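Local coordinates for peptide ABC transporter, peptide-binding protein (PDB 2D5W) that binds an oligopeptide, here a pentapeptide, and probably delivers it to an ABC transporter for uptake into the cell, at residues 299-304 against 355-360; 334-339 against 370-375; 347-352 against 548-553; 362-367 against 534-539; 470-475 against 566-571. All blocks are in the same frame, centred on the assembly; numbering follows the deposited sequence.

Interaction 1 of 5, residues 299-304 against 355-360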
# COMPACT_ATOMS: atom_id res chain seq x y z
N PRO A 299 -7.07 9.76 -10.79
CA PRO A 299 -7.83 9.29 -9.63
C PRO A 299 -7.47 7.83 -9.34
O PRO A 299 -7.16 7.07 -10.25
CB PRO A 299 -9.28 9.45 -10.07
CG PRO A 299 -9.21 10.63 -10.98
CD PRO A 299 -7.98 10.32 -11.80
N GLY A 300 -7.51 7.46 -8.07
CA GLY A 300 -7.20 6.10 -7.69
C GLY A 300 -7.83 5.79 -6.35
O GLY A 300 -8.55 6.62 -5.80
N ALA A 301 -7.59 4.60 -5.84
CA ALA A 301 -8.13 4.20 -4.55
C ALA A 301 -7.08 4.60 -3.52
O ALA A 301 -6.34 3.77 -3.01
CB ALA A 301 -8.38 2.70 -4.52
N ILE A 302 -7.03 5.90 -3.24
CA ILE A 302 -6.06 6.48 -2.31
C ILE A 302 -6.88 7.17 -1.23
O ILE A 302 -7.48 8.23 -1.45
CB ILE A 302 -5.17 7.49 -3.05
CG1 ILE A 302 -4.60 6.85 -4.31
CG2 ILE A 302 -4.04 7.95 -2.13
CD1 ILE A 302 -4.08 7.84 -5.34
N TRP A 303 -6.87 6.58 -0.04
CA TRP A 303 -7.68 7.07 1.06
C TRP A 303 -6.90 7.70 2.21
O TRP A 303 -6.29 6.99 3.02
CB TRP A 303 -8.54 5.90 1.56
CG TRP A 303 -9.42 6.19 2.72
CD1 TRP A 303 -10.40 7.14 2.80
CD2 TRP A 303 -9.43 5.51 3.98
NE1 TRP A 303 -11.02 7.09 4.02
CE2 TRP A 303 -10.45 6.09 4.77
CE3 TRP A 303 -8.68 4.45 4.51
CZ2 TRP A 303 -10.73 5.65 6.06
CZ3 TRP A 303 -8.96 4.01 5.80
CH2 TRP A 303 -9.98 4.61 6.56
N GLU A 304 -6.91 9.03 2.25
CA GLU A 304 -6.24 9.77 3.32
C GLU A 304 -7.15 9.62 4.54
O GLU A 304 -8.35 9.88 4.48
CB GLU A 304 -6.08 11.24 2.94
CG GLU A 304 -5.23 12.05 3.92
CD GLU A 304 -3.74 11.76 3.83
OE1 GLU A 304 -2.99 12.23 4.72
OE2 GLU A 304 -3.30 11.07 2.87
N TRP A 355 -14.06 3.95 3.71
CA TRP A 355 -12.68 3.61 3.34
C TRP A 355 -12.48 3.18 1.89
O TRP A 355 -11.34 3.09 1.43
CB TRP A 355 -12.12 2.53 4.28
CG TRP A 355 -12.47 1.11 3.90
CD1 TRP A 355 -11.74 0.28 3.09
CD2 TRP A 355 -13.65 0.39 4.27
NE1 TRP A 355 -12.40 -0.92 2.94
CE2 TRP A 355 -13.57 -0.88 3.64
CE3 TRP A 355 -14.77 0.69 5.06
CZ2 TRP A 355 -14.57 -1.85 3.79
CZ3 TRP A 355 -15.76 -0.28 5.20
CH2 TRP A 355 -15.66 -1.53 4.57
N ILE A 356 -13.58 2.91 1.19
CA ILE A 356 -13.51 2.48 -0.21
C ILE A 356 -13.71 3.68 -1.13
O ILE A 356 -14.73 4.36 -1.07
CB ILE A 356 -14.60 1.41 -0.50
CG1 ILE A 356 -14.37 0.19 0.39
CG2 ILE A 356 -14.56 1.02 -1.97
CD1 ILE A 356 -15.40 -0.91 0.22
N ALA A 357 -12.73 3.94 -2.00
CA ALA A 357 -12.79 5.07 -2.92
C ALA A 357 -13.83 4.89 -4.02
O ALA A 357 -14.13 3.76 -4.42
CB ALA A 357 -11.41 5.31 -3.54
N PRO A 358 -14.39 6.00 -4.52
CA PRO A 358 -15.41 5.98 -5.57
C PRO A 358 -15.02 5.21 -6.84
O PRO A 358 -15.89 4.69 -7.54
CB PRO A 358 -15.66 7.46 -5.85
CG PRO A 358 -15.47 8.07 -4.49
CD PRO A 358 -14.23 7.37 -3.98
N VAL A 359 -13.72 5.14 -7.15
CA VAL A 359 -13.29 4.41 -8.34
C VAL A 359 -13.66 2.93 -8.24
O VAL A 359 -13.73 2.24 -9.26
CB VAL A 359 -11.77 4.54 -8.59
CG1 VAL A 359 -11.41 5.97 -8.94
CG2 VAL A 359 -10.99 4.07 -7.38
N ASN A 360 -13.89 2.45 -7.03
CA ASN A 360 -14.28 1.06 -6.83
C ASN A 360 -15.82 1.04 -6.72
O ASN A 360 -16.39 1.75 -5.90
CB ASN A 360 -13.68 0.50 -5.54
CG ASN A 360 -13.89 -1.00 -5.40
OD1 ASN A 360 -15.01 -1.49 -5.57
ND2 ASN A 360 -12.83 -1.73 -5.08
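Where strand 293-308 turns a corner at Ala301, the coil Trp355-Asn360 runs back against it, and Trp355 slides its backbone and CB beneath the indole of Trp303. With CG anti to the backbone N (chi1 179°), the indole of Trp303 extends from the strand toward the coil, and one face of the ring receives this neighbour: CA of Trp355 lies 3.6 Å from Trp303 CE2, while CB of Trp355 sits 3.6 Å from the centroid of the six-membered ring and 6° off its normal, a CH-pi contact. The indole of Trp355 itself leads away, its NE1 bonded to Glu474 and its ring meeting those of Phe479 and Trp538.

The corner is an inverse gamma turn centred on Ala301, with a weak bond from Ile302 N to Gly300 O, and it lies in the mixed sheet, beside the bound peptide, a basic side chain of which packs on Ile302. Onto the turn comes the methyl of Ala357, 3.6 Å from Ala301 CA and 4.1 Å from Ala301 CB. Ala357 also opens a type I beta turn that ends at Asn360 and lifts Val359 over the strand. There Val359 CG2 rests 3.7 Å from Gly300 C, and its other methyl, CG1, approaches CB of Pro299 at 4.2 Å. No hydrogen bond joins the segments; Ala301 and Trp303 pair through their backbones with Ser470 and Trp468, Ile302 with Arg550.

Interaction 2 of 5, residues 334-339 against 370-375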
# COMPACT_ATOMS: atom_id res chain seq x y z
N ALA A 334 -14.93 17.58 15.12
CA ALA A 334 -14.03 18.71 15.35
C ALA A 334 -13.04 18.92 14.21
O ALA A 334 -12.26 19.87 14.24
CB ALA A 334 -13.29 18.52 16.66
N LEU A 335 -13.05 18.03 13.22
CA LEU A 335 -12.15 18.15 12.07
C LEU A 335 -12.94 18.81 10.94
O LEU A 335 -13.89 18.23 10.41
CB LEU A 335 -11.65 16.78 11.62
CG LEU A 335 -10.94 15.93 12.68
CD1 LEU A 335 -10.32 14.71 12.01
CD2 LEU A 335 -9.86 16.75 13.38
N ASN A 336 -12.55 20.03 10.58
CA ASN A 336 -13.26 20.74 9.51
C ASN A 336 -12.75 20.25 8.17
O ASN A 336 -12.04 20.96 7.45
CB ASN A 336 -13.05 22.24 9.64
CG ASN A 336 -13.94 23.02 8.70
OD1 ASN A 336 -14.72 22.44 7.95
ND2 ASN A 336 -13.82 24.34 8.74
N ARG A 337 -13.13 19.02 7.82
CA ARG A 337 -12.70 18.40 6.58
C ARG A 337 -13.19 19.12 5.33
O ARG A 337 -12.44 19.29 4.38
CB ARG A 337 -13.15 16.93 6.57
CG ARG A 337 -12.54 16.11 7.69
CD ARG A 337 -13.10 14.70 7.70
NE ARG A 337 -14.52 14.69 8.01
CZ ARG A 337 -15.35 13.71 7.69
NH1 ARG A 337 -16.64 13.80 8.00
NH2 ARG A 337 -14.91 12.64 7.04
N GLU A 338 -14.46 19.53 5.33
CA GLU A 338 -14.97 20.23 4.16
C GLU A 338 -14.23 21.56 3.98
O GLU A 338 -13.91 21.95 2.86
CB GLU A 338 -16.47 20.47 4.28
CG GLU A 338 -17.07 21.17 3.06
CD GLU A 338 -16.92 20.36 1.78
OE1 GLU A 338 -17.00 20.97 0.69
OE2 GLU A 338 -16.73 19.13 1.85
N GLY A 339 -13.96 22.25 5.09
CA GLY A 339 -13.24 23.51 5.00
C GLY A 339 -11.83 23.28 4.48
O GLY A 339 -11.31 24.06 3.69
N TYR A 370 -20.31 12.84 9.28
CA TYR A 370 -20.05 13.64 10.48
C TYR A 370 -19.60 15.04 10.08
O TYR A 370 -18.42 15.27 9.79
CB TYR A 370 -18.97 12.96 11.32
CG TYR A 370 -19.40 11.61 11.85
CD1 TYR A 370 -19.96 11.49 13.12
CD2 TYR A 370 -19.26 10.46 11.07
CE1 TYR A 370 -20.37 10.25 13.61
CE2 TYR A 370 -19.66 9.22 11.55
CZ TYR A 370 -20.21 9.12 12.82
OH TYR A 370 -20.59 7.89 13.30
N GLU A 371 -20.54 15.97 10.07
CA GLU A 371 -20.24 17.34 9.70
C GLU A 371 -19.41 18.05 10.76
O GLU A 371 -19.36 17.63 11.91
CB GLU A 371 -21.54 18.12 9.45
CG GLU A 371 -22.29 18.56 10.72
CD GLU A 371 -23.10 17.46 11.38
OE1 GLU A 371 -22.98 16.28 10.98
OE2 GLU A 371 -23.87 17.78 12.31
N PHE A 372 -18.75 19.13 10.35
CA PHE A 372 -17.94 19.91 11.28
C PHE A 372 -18.89 20.64 12.23
O PHE A 372 -19.70 21.46 11.80
CB PHE A 372 -17.10 20.93 10.50
CG PHE A 372 -16.28 21.83 11.38
CD1 PHE A 372 -15.37 21.30 12.28
CD2 PHE A 372 -16.43 23.21 11.31
CE1 PHE A 372 -14.61 22.13 13.10
CE2 PHE A 372 -15.67 24.05 12.12
CZ PHE A 372 -14.76 23.51 13.01
N ASP A 373 -18.81 20.31 13.51
CA ASP A 373 -19.66 20.92 14.53
C ASP A 373 -19.00 20.77 15.89
O ASP A 373 -19.10 19.71 16.52
CB ASP A 373 -21.03 20.24 14.55
CG ASP A 373 -22.03 20.98 15.42
OD1 ASP A 373 -21.63 21.55 16.46
OD2 ASP A 373 -23.23 20.97 15.08
N LEU A 374 -18.35 21.83 16.35
CA LEU A 374 -17.67 21.79 17.63
C LEU A 374 -18.62 21.59 18.80
O LEU A 374 -18.25 21.01 19.82
CB LEU A 374 -16.84 23.06 17.83
CG LEU A 374 -15.71 23.26 16.82
CD1 LEU A 374 -14.96 24.55 17.13
CD2 LEU A 374 -14.75 22.07 16.87
N LYS A 375 -19.86 22.06 18.66
CA LYS A 375 -20.84 21.89 19.73
C LYS A 375 -21.14 20.42 19.96
O LYS A 375 -21.22 19.96 21.10
CB LYS A 375 -22.13 22.64 19.39
CG LYS A 375 -21.99 24.15 19.39
CD LYS A 375 -23.31 24.83 19.07
CE LYS A 375 -24.38 24.50 20.09
NZ LYS A 375 -24.00 24.93 21.47
O HOH W 1 -15.96 16.62 9.66
O HOH W 2 -18.17 11.41 7.78
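Two helix N-termini meet here, those of helices 337-345 and 374-383, and Asn336, the N-cap residue of the first, lays its side chain over the ring of Phe372. The amide and ring planes are 5° apart, and CB of Asn336 stands 3.6 Å from the ring centroid in a CH-pi contact over the face. The same side chain serves as the cap: OD1 accepts from Gly339 N at 3.0 Å, with the donor above the carbonyl plane. At the ring edge, Phe372 CE1 comes 3.5 Å from Ala334 O. Beyond it, Leu374 CD2 packs on Ala334 CB at 3.8 Å.

The other end of the contact is polar. Arg337 NH1 donates to Tyr370 O at 2.9 Å, the acceptor lying near the guanidinium plane. One water accepts from Arg337 NE and lies within hydrogen-bonding distance of Leu335 O and Tyr370 O, which may share its protons with other acceptors; a second accepts from both NH1 and Tyr370 N. With NH2 bonded to Pro546 O, the guanidinium is gripped on all three nitrogens by neutral partners, so its positive charge is probably stabilised by the dipoles of backbone carbonyls and water.

Interaction 3 of 5, residues 347-352 against 548-553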
# COMPACT_ATOMS: atom_id res chain seq x y z
N GLY A 347 -11.83 21.72 -3.29
CA GLY A 347 -12.79 20.63 -3.25
C GLY A 347 -12.60 19.52 -4.27
O GLY A 347 -13.41 18.59 -4.32
N LEU A 348 -11.53 19.59 -5.06
CA LEU A 348 -11.29 18.59 -6.09
C LEU A 348 -10.93 17.20 -5.55
O LEU A 348 -11.03 16.20 -6.27
CB LEU A 348 -10.24 19.11 -7.07
CG LEU A 348 -10.74 20.36 -7.81
CD1 LEU A 348 -9.64 20.92 -8.70
CD2 LEU A 348 -11.98 20.01 -8.64
N GLN A 349 -10.49 17.14 -4.30
CA GLN A 349 -10.22 15.86 -3.62
C GLN A 349 -11.30 15.95 -2.55
O GLN A 349 -11.18 16.70 -1.58
CB GLN A 349 -8.81 15.81 -3.03
CG GLN A 349 -7.76 15.57 -4.10
CD GLN A 349 -6.38 15.24 -3.55
OE1 GLN A 349 -5.68 14.38 -4.09
NE2 GLN A 349 -5.98 15.92 -2.49
N PRO A 350 -12.40 15.20 -2.74
CA PRO A 350 -13.54 15.20 -1.82
C PRO A 350 -13.39 14.53 -0.47
O PRO A 350 -12.65 13.57 -0.31
CB PRO A 350 -14.63 14.52 -2.64
CG PRO A 350 -13.85 13.46 -3.35
CD PRO A 350 -12.60 14.20 -3.81
N VAL A 351 -14.13 15.06 0.50
CA VAL A 351 -14.14 14.50 1.84
C VAL A 351 -14.64 13.07 1.71
O VAL A 351 -15.57 12.79 0.94
CB VAL A 351 -15.10 15.30 2.75
CG1 VAL A 351 -15.23 14.60 4.10
CG2 VAL A 351 -14.58 16.72 2.94
N ALA A 352 -14.00 12.17 2.44
CA ALA A 352 -14.35 10.75 2.44
C ALA A 352 -15.13 10.42 3.71
O ALA A 352 -14.83 10.97 4.78
CB ALA A 352 -13.09 9.91 2.38
N TYR A 548 -10.12 12.30 3.13
CA TYR A 548 -10.47 12.58 1.75
C TYR A 548 -9.88 11.57 0.78
O TYR A 548 -8.94 10.86 1.11
CB TYR A 548 -10.05 14.01 1.34
CG TYR A 548 -8.60 14.37 1.61
CD1 TYR A 548 -8.21 14.96 2.82
CD2 TYR A 548 -7.61 14.14 0.65
CE1 TYR A 548 -6.87 15.31 3.05
CE2 TYR A 548 -6.28 14.49 0.87
CZ TYR A 548 -5.92 15.07 2.07
OH TYR A 548 -4.60 15.41 2.27
N PHE A 549 -10.47 11.50 -0.42
CA PHE A 549 -9.99 10.59 -1.46
C PHE A 549 -9.07 11.40 -2.37
O PHE A 549 -9.40 12.51 -2.78
CB PHE A 549 -11.16 10.03 -2.27
CG PHE A 549 -12.08 9.15 -1.46
CD1 PHE A 549 -11.61 7.98 -0.87
CD2 PHE A 549 -13.43 9.47 -1.32
CE1 PHE A 549 -12.47 7.16 -0.14
CE2 PHE A 549 -14.29 8.66 -0.60
CZ PHE A 549 -13.81 7.50 -0.01
N ARG A 550 -7.92 10.82 -2.69
CA ARG A 550 -6.91 11.50 -3.49
C ARG A 550 -6.76 11.07 -4.93
O ARG A 550 -7.18 9.99 -5.34
CB ARG A 550 -5.54 11.34 -2.81
CG ARG A 550 -5.45 12.02 -1.46
CD ARG A 550 -4.23 11.60 -0.67
NE ARG A 550 -2.98 11.81 -1.41
CZ ARG A 550 -1.78 11.61 -0.88
NH1 ARG A 550 -0.69 11.82 -1.61
NH2 ARG A 550 -1.67 11.19 0.37
N ALA A 551 -6.15 11.97 -5.70
CA ALA A 551 -5.81 11.74 -7.10
C ALA A 551 -4.32 12.08 -7.14
O ALA A 551 -3.90 13.08 -6.54
CB ALA A 551 -6.59 12.69 -8.01
N ASN A 552 -3.53 11.25 -7.80
CA ASN A 552 -2.09 11.49 -7.88
C ASN A 552 -1.70 12.41 -9.02
O ASN A 552 -2.13 12.21 -10.16
CB ASN A 552 -1.32 10.18 -8.09
CG ASN A 552 -1.36 9.26 -6.88
OD1 ASN A 552 -1.34 9.71 -5.74
ND2 ASN A 552 -1.38 7.95 -7.14
N PRO A 553 -0.89 13.44 -8.73
CA PRO A 553 -0.48 14.34 -9.80
C PRO A 553 0.82 13.77 -10.38
O PRO A 553 1.68 13.29 -9.64
CB PRO A 553 -0.26 15.66 -9.08
CG PRO A 553 0.26 15.22 -7.75
CD PRO A 553 -0.60 14.01 -7.40
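One face of the Phe549 ring is covered by Ala352, whose CB is 3.5 Å from the ring centroid and 15° off its normal. This CH-pi contact is displaced toward the rim, and the nearest ring atom to the methyl is CE2, at 3.4 Å. Phe549 also meets the ring of Trp303. The Tyr548 ring is approached obliquely by the amide of Gln349, whose NE2 is 3.7 Å from Tyr548 CE2, the two planes being 38° apart; Phe345 meets the same ring.

Gln349 carries much of the polar contact. Its chain is extended beyond CG, and OE1 accepts from Ala551 N at 2.9 Å in a nearly straight bond of 165°, the donor tilted little from the amide plane. On the way, Gln349 CB passes 3.4 Å from Phe549 O. A side-chain carbonyl thus takes the place of a backbone acceptor for this N-H of the strand. One residue further along the coil, Pro350 O accepts from Phe549 N at 3.0 Å, nearly in line with its C=O bond.

Val351 and Tyr548 make a single beta bridge, and Ala352 pairs through its backbone with Leu547. The other side of strand 544-557 pairs antiparallel with strand 293-308, so the coil acts as a short edge partner in the mixed sheet of this solute-binding protein.

Interaction 4 of 5, residues 362-367 against 534-539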
# COMPACT_ATOMS: atom_id res chain seq x y z
N LEU A 362 -17.76 -0.73 -5.26
CA LEU A 362 -18.26 -1.12 -3.95
C LEU A 362 -18.51 0.10 -3.05
O LEU A 362 -19.17 -0.01 -2.02
CB LEU A 362 -17.27 -2.06 -3.26
CG LEU A 362 -17.07 -3.42 -3.94
CD1 LEU A 362 -15.92 -4.16 -3.26
CD2 LEU A 362 -18.35 -4.24 -3.87
N PHE A 363 -17.98 1.25 -3.45
CA PHE A 363 -18.14 2.50 -2.71
C PHE A 363 -19.60 2.78 -2.36
O PHE A 363 -20.48 2.72 -3.22
CB PHE A 363 -17.58 3.65 -3.56
CG PHE A 363 -17.99 5.03 -3.09
CD1 PHE A 363 -17.47 5.57 -1.92
CD2 PHE A 363 -18.87 5.79 -3.85
CE1 PHE A 363 -17.82 6.86 -1.51
CE2 PHE A 363 -19.23 7.08 -3.45
CZ PHE A 363 -18.70 7.61 -2.28
N ASN A 364 -19.86 3.09 -1.09
CA ASN A 364 -21.21 3.41 -0.63
C ASN A 364 -21.30 4.90 -0.31
O ASN A 364 -20.73 5.37 0.67
CB ASN A 364 -21.56 2.60 0.62
CG ASN A 364 -23.00 2.82 1.07
OD1 ASN A 364 -23.69 3.71 0.56
ND2 ASN A 364 -23.46 2.02 2.02
N PRO A 365 -22.03 5.67 -1.14
CA PRO A 365 -22.17 7.11 -0.93
C PRO A 365 -23.21 7.50 0.13
O PRO A 365 -23.35 8.67 0.46
CB PRO A 365 -22.58 7.61 -2.31
CG PRO A 365 -23.47 6.50 -2.78
CD PRO A 365 -22.70 5.25 -2.39
N ASN A 366 -23.91 6.51 0.67
CA ASN A 366 -24.99 6.76 1.62
C ASN A 366 -24.72 6.58 3.11
O ASN A 366 -25.65 6.69 3.91
CB ASN A 366 -26.19 5.89 1.23
CG ASN A 366 -26.58 6.05 -0.22
OD1 ASN A 366 -26.97 5.08 -0.88
ND2 ASN A 366 -26.48 7.27 -0.74
N VAL A 367 -23.48 6.31 3.50
CA VAL A 367 -23.19 6.11 4.92
C VAL A 367 -23.31 7.39 5.74
O VAL A 367 -23.32 8.50 5.20
CB VAL A 367 -21.77 5.52 5.14
CG1 VAL A 367 -21.60 4.26 4.31
CG2 VAL A 367 -20.71 6.56 4.79
N ALA A 534 -21.71 -3.28 5.32
CA ALA A 534 -20.49 -3.24 6.13
C ALA A 534 -20.02 -1.79 6.30
O ALA A 534 -19.58 -1.40 7.38
CB ALA A 534 -19.40 -4.07 5.47
N GLN A 535 -20.12 -1.00 5.24
CA GLN A 535 -19.71 0.40 5.31
C GLN A 535 -20.61 1.23 6.22
O GLN A 535 -20.15 2.17 6.86
CB GLN A 535 -19.65 1.01 3.90
CG GLN A 535 -18.50 0.47 3.06
CD GLN A 535 -18.55 0.92 1.61
OE1 GLN A 535 -18.17 2.05 1.28
NE2 GLN A 535 -19.03 0.04 0.74
N GLU A 536 -21.89 0.87 6.29
CA GLU A 536 -22.83 1.58 7.16
C GLU A 536 -22.39 1.38 8.61
O GLU A 536 -22.36 2.32 9.40
CB GLU A 536 -24.25 1.05 6.97
CG GLU A 536 -24.91 1.46 5.65
CD GLU A 536 -25.50 2.86 5.68
OE1 GLU A 536 -26.03 3.30 4.64
OE2 GLU A 536 -25.43 3.53 6.73
N ILE A 537 -22.06 0.14 8.97
CA ILE A 537 -21.62 -0.17 10.32
C ILE A 537 -20.29 0.54 10.60
O ILE A 537 -20.11 1.14 11.66
CB ILE A 537 -21.43 -1.69 10.50
CG1 ILE A 537 -22.79 -2.39 10.42
CG2 ILE A 537 -20.74 -1.99 11.82
CD1 ILE A 537 -22.70 -3.90 10.36
N TRP A 538 -19.38 0.48 9.63
CA TRP A 538 -18.07 1.11 9.75
C TRP A 538 -18.22 2.60 10.07
O TRP A 538 -17.54 3.12 10.95
CB TRP A 538 -17.31 0.93 8.43
CG TRP A 538 -15.89 1.40 8.44
CD1 TRP A 538 -14.77 0.64 8.64
CD2 TRP A 538 -15.43 2.74 8.24
NE1 TRP A 538 -13.64 1.42 8.57
CE2 TRP A 538 -14.02 2.72 8.33
CE3 TRP A 538 -16.07 3.96 7.99
CZ2 TRP A 538 -13.24 3.87 8.18
CZ3 TRP A 538 -15.29 5.11 7.84
CH2 TRP A 538 -13.89 5.05 7.94
N ALA A 539 -19.11 3.28 9.35
CA ALA A 539 -19.31 4.71 9.55
C ALA A 539 -19.88 5.05 10.92
O ALA A 539 -19.58 6.11 11.47
CB ALA A 539 -20.20 5.27 8.45
O HOH W 3 -26.31 1.80 2.60
O HOH W 4 -28.04 5.17 4.39
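Gln535 reaches out from helix 524-541 to pin the coil Leu362-Val367, which lies between helices 337-345 and 374-383, against the helix in this solute-binding fold. Its amide grips the coil backbone with both ends. NE2 donates to Leu362 O at 2.8 Å, with that oxygen close to the plane of the amide, while OE1 accepts from Asn364 N at 3.1 Å. With CG anti to the carbonyl carbon and the chain extended beyond it (chi2 172°), the amide comes up to the coil, where CD lies 3.6 Å from Asn364 CB. Both ends have a further partner, Thr354 OG1 for OE1 and Phe531 O for NE2, and this fixes the rotation of the buried amide.

Val367 closes the apolar part. Its CB meets the methyl of Ala539 at 3.7 Å, and CG1 lies against Gln535 CB and the carbonyl of that residue.

The side toward Glu536 and the exposed Asn366 is looser and wetter. The Glu536 side chain bends at chi2 (-81°) and crosses that of Asn364 at about a right angle; the two are joined by a water held between Asn364 ND2 and Glu536 OE1 rather than directly. A second water donates to both Asn366 O and Glu536 OE1, two acceptors that could not bond each other. Asn364 also forms an Asx turn, its OD1 taking the N-H of Asn366 at 2.8 Å.

Interaction 5 of 5, residues 470-475 against 566-571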
# COMPACT_ATOMS: atom_id res chain seq x y z
N SER A 470 -5.07 1.25 -2.45
CA SER A 470 -5.64 -0.08 -2.64
C SER A 470 -5.73 -0.55 -4.08
O SER A 470 -5.73 0.24 -5.02
CB SER A 470 -7.05 -0.12 -2.04
OG SER A 470 -7.05 0.19 -0.66
N ASN A 471 -5.78 -1.87 -4.23
CA ASN A 471 -5.96 -2.49 -5.54
C ASN A 471 -7.42 -2.95 -5.57
O ASN A 471 -8.20 -2.63 -4.67
CB ASN A 471 -5.00 -3.67 -5.75
CG ASN A 471 -5.09 -4.70 -4.65
OD1 ASN A 471 -6.14 -4.91 -4.06
ND2 ASN A 471 -3.98 -5.38 -4.39
N LEU A 472 -7.80 -3.70 -6.60
CA LEU A 472 -9.17 -4.17 -6.74
C LEU A 472 -9.53 -5.39 -5.89
O LEU A 472 -10.66 -5.86 -5.93
CB LEU A 472 -9.49 -4.44 -8.21
CG LEU A 472 -9.78 -3.18 -9.02
CD1 LEU A 472 -9.73 -3.49 -10.51
CD2 LEU A 472 -11.14 -2.63 -8.62
N GLN A 473 -8.57 -5.90 -5.13
CA GLN A 473 -8.84 -7.05 -4.28
C GLN A 473 -9.34 -6.57 -2.92
O GLN A 473 -8.72 -6.80 -1.89
CB GLN A 473 -7.57 -7.89 -4.12
CG GLN A 473 -7.02 -8.41 -5.44
CD GLN A 473 -5.96 -9.47 -5.25
OE1 GLN A 473 -5.05 -9.31 -4.43
NE2 GLN A 473 -6.06 -10.55 -6.01
N GLU A 474 -10.48 -5.89 -2.95
CA GLU A 474 -11.08 -5.35 -1.73
C GLU A 474 -11.82 -6.41 -0.93
O GLU A 474 -12.73 -7.08 -1.44
CB GLU A 474 -12.04 -4.21 -2.09
CG GLU A 474 -12.70 -3.53 -0.89
CD GLU A 474 -11.70 -2.92 0.08
OE1 GLU A 474 -10.85 -2.12 -0.36
OE2 GLU A 474 -11.78 -3.23 1.29
N ASP A 475 -11.43 -6.57 0.33
CA ASP A 475 -12.05 -7.55 1.22
C ASP A 475 -12.39 -6.97 2.59
O ASP A 475 -12.85 -7.69 3.47
CB ASP A 475 -11.12 -8.76 1.40
CG ASP A 475 -9.68 -8.35 1.64
OD1 ASP A 475 -9.45 -7.30 2.27
OD2 ASP A 475 -8.78 -9.08 1.20
N SER A 566 -2.99 4.64 -14.23
CA SER A 566 -4.45 4.68 -14.22
C SER A 566 -4.86 4.36 -12.79
O SER A 566 -4.01 4.14 -11.94
CB SER A 566 -5.03 3.64 -15.18
OG SER A 566 -4.76 2.33 -14.73
N ALA A 567 -6.16 4.33 -12.53
CA ALA A 567 -6.64 4.05 -11.19
C ALA A 567 -6.06 2.77 -10.59
O ALA A 567 -5.72 2.73 -9.41
CB ALA A 567 -8.16 3.97 -11.19
N TYR A 568 -5.93 1.74 -11.42
CA TYR A 568 -5.41 0.46 -10.94
C TYR A 568 -4.27 -0.16 -11.75
O TYR A 568 -4.01 -1.35 -11.63
CB TYR A 568 -6.57 -0.54 -10.82
CG TYR A 568 -7.59 -0.16 -9.77
CD1 TYR A 568 -8.86 0.29 -10.14
CD2 TYR A 568 -7.31 -0.28 -8.41
CE1 TYR A 568 -9.82 0.60 -9.18
CE2 TYR A 568 -8.26 0.03 -7.44
CZ TYR A 568 -9.51 0.47 -7.83
OH TYR A 568 -10.47 0.74 -6.88
N SER A 569 -3.59 0.64 -12.56
CA SER A 569 -2.48 0.11 -13.35
C SER A 569 -1.44 -0.50 -12.40
O SER A 569 -1.11 0.08 -11.37
CB SER A 569 -1.83 1.22 -14.19
OG SER A 569 -1.38 2.30 -13.39
N GLY A 570 -0.94 -1.68 -12.75
CA GLY A 570 0.02 -2.36 -11.91
C GLY A 570 -0.63 -2.83 -10.62
O GLY A 570 0.05 -3.19 -9.66
N GLY A 571 -1.96 -2.83 -10.61
CA GLY A 571 -2.71 -3.25 -9.44
C GLY A 571 -3.07 -2.10 -8.51
O GLY A 571 -4.24 -1.90 -8.19
O HOH W 5 -5.59 2.64 -6.62
O HOH W 6 -10.20 -0.62 -4.58
O HOH W 7 -6.26 -3.75 -8.91
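Apolar contact is concentrated on Leu472, which sits over one face of the Tyr568 ring. Its CG is 3.6 Å from the ring centroid and 3° off the normal, a CH-pi contact centred on the ring, with CD2 above Tyr568 CE1 at 3.5 Å. The two side chains cross at about a right angle. Phe47 touches both residues.

Polar backbone atoms gather around the same ring. Ser470 O lies at its edge, 3.5 Å from Tyr568 CE2, and Gly571 O receives a CA-H...O contact from Asn471, 3.2 Å from CA. Both segments are loops shaped by turns: one contains an Asx turn, in which Asn471 OD1 accepts from Gln473 N at 2.8 Å, the other a type II beta turn from Tyr568 to Gly571, and Asn471 CB lies 3.1 Å from Gly571 O. They lie next to the binding site, since Ser470 OG bonds to a polar side chain of the bound peptide.

Water supplies the hydrogen bonding across the contact, which has no direct one. One molecule links Asn471 O with Tyr568 OH; another accepts from Leu472 N and donates to Gly571 O, both at 2.8 Å. A third lies between Ser470 O and Ala567 O and may donate to either, more acceptors being in its reach than it has protons.

Interactions 1, 3 and 5 gather around the seven-stranded mixed sheet: strand 293-308 carries one side of interaction 1, its antiparallel neighbour 544-557 one side of interaction 3, their centres about 9 Å apart, and interaction 5 begins just after strand 463-469, its centre also about 9 Å from that of interaction 1. Interactions 1, 3 and 4 each use a part of the long coil between helices 337-345 and 374-383, and interaction 2 joins the starts of these two helices. The coil is thereby held in turn to strand 544-557, strand 293-308 and helix 524-541. Interaction 2 lies farthest out, about 30 Å between centres from interaction 5, whereas residues of interactions 1, 3 and 5 reach the bound peptide.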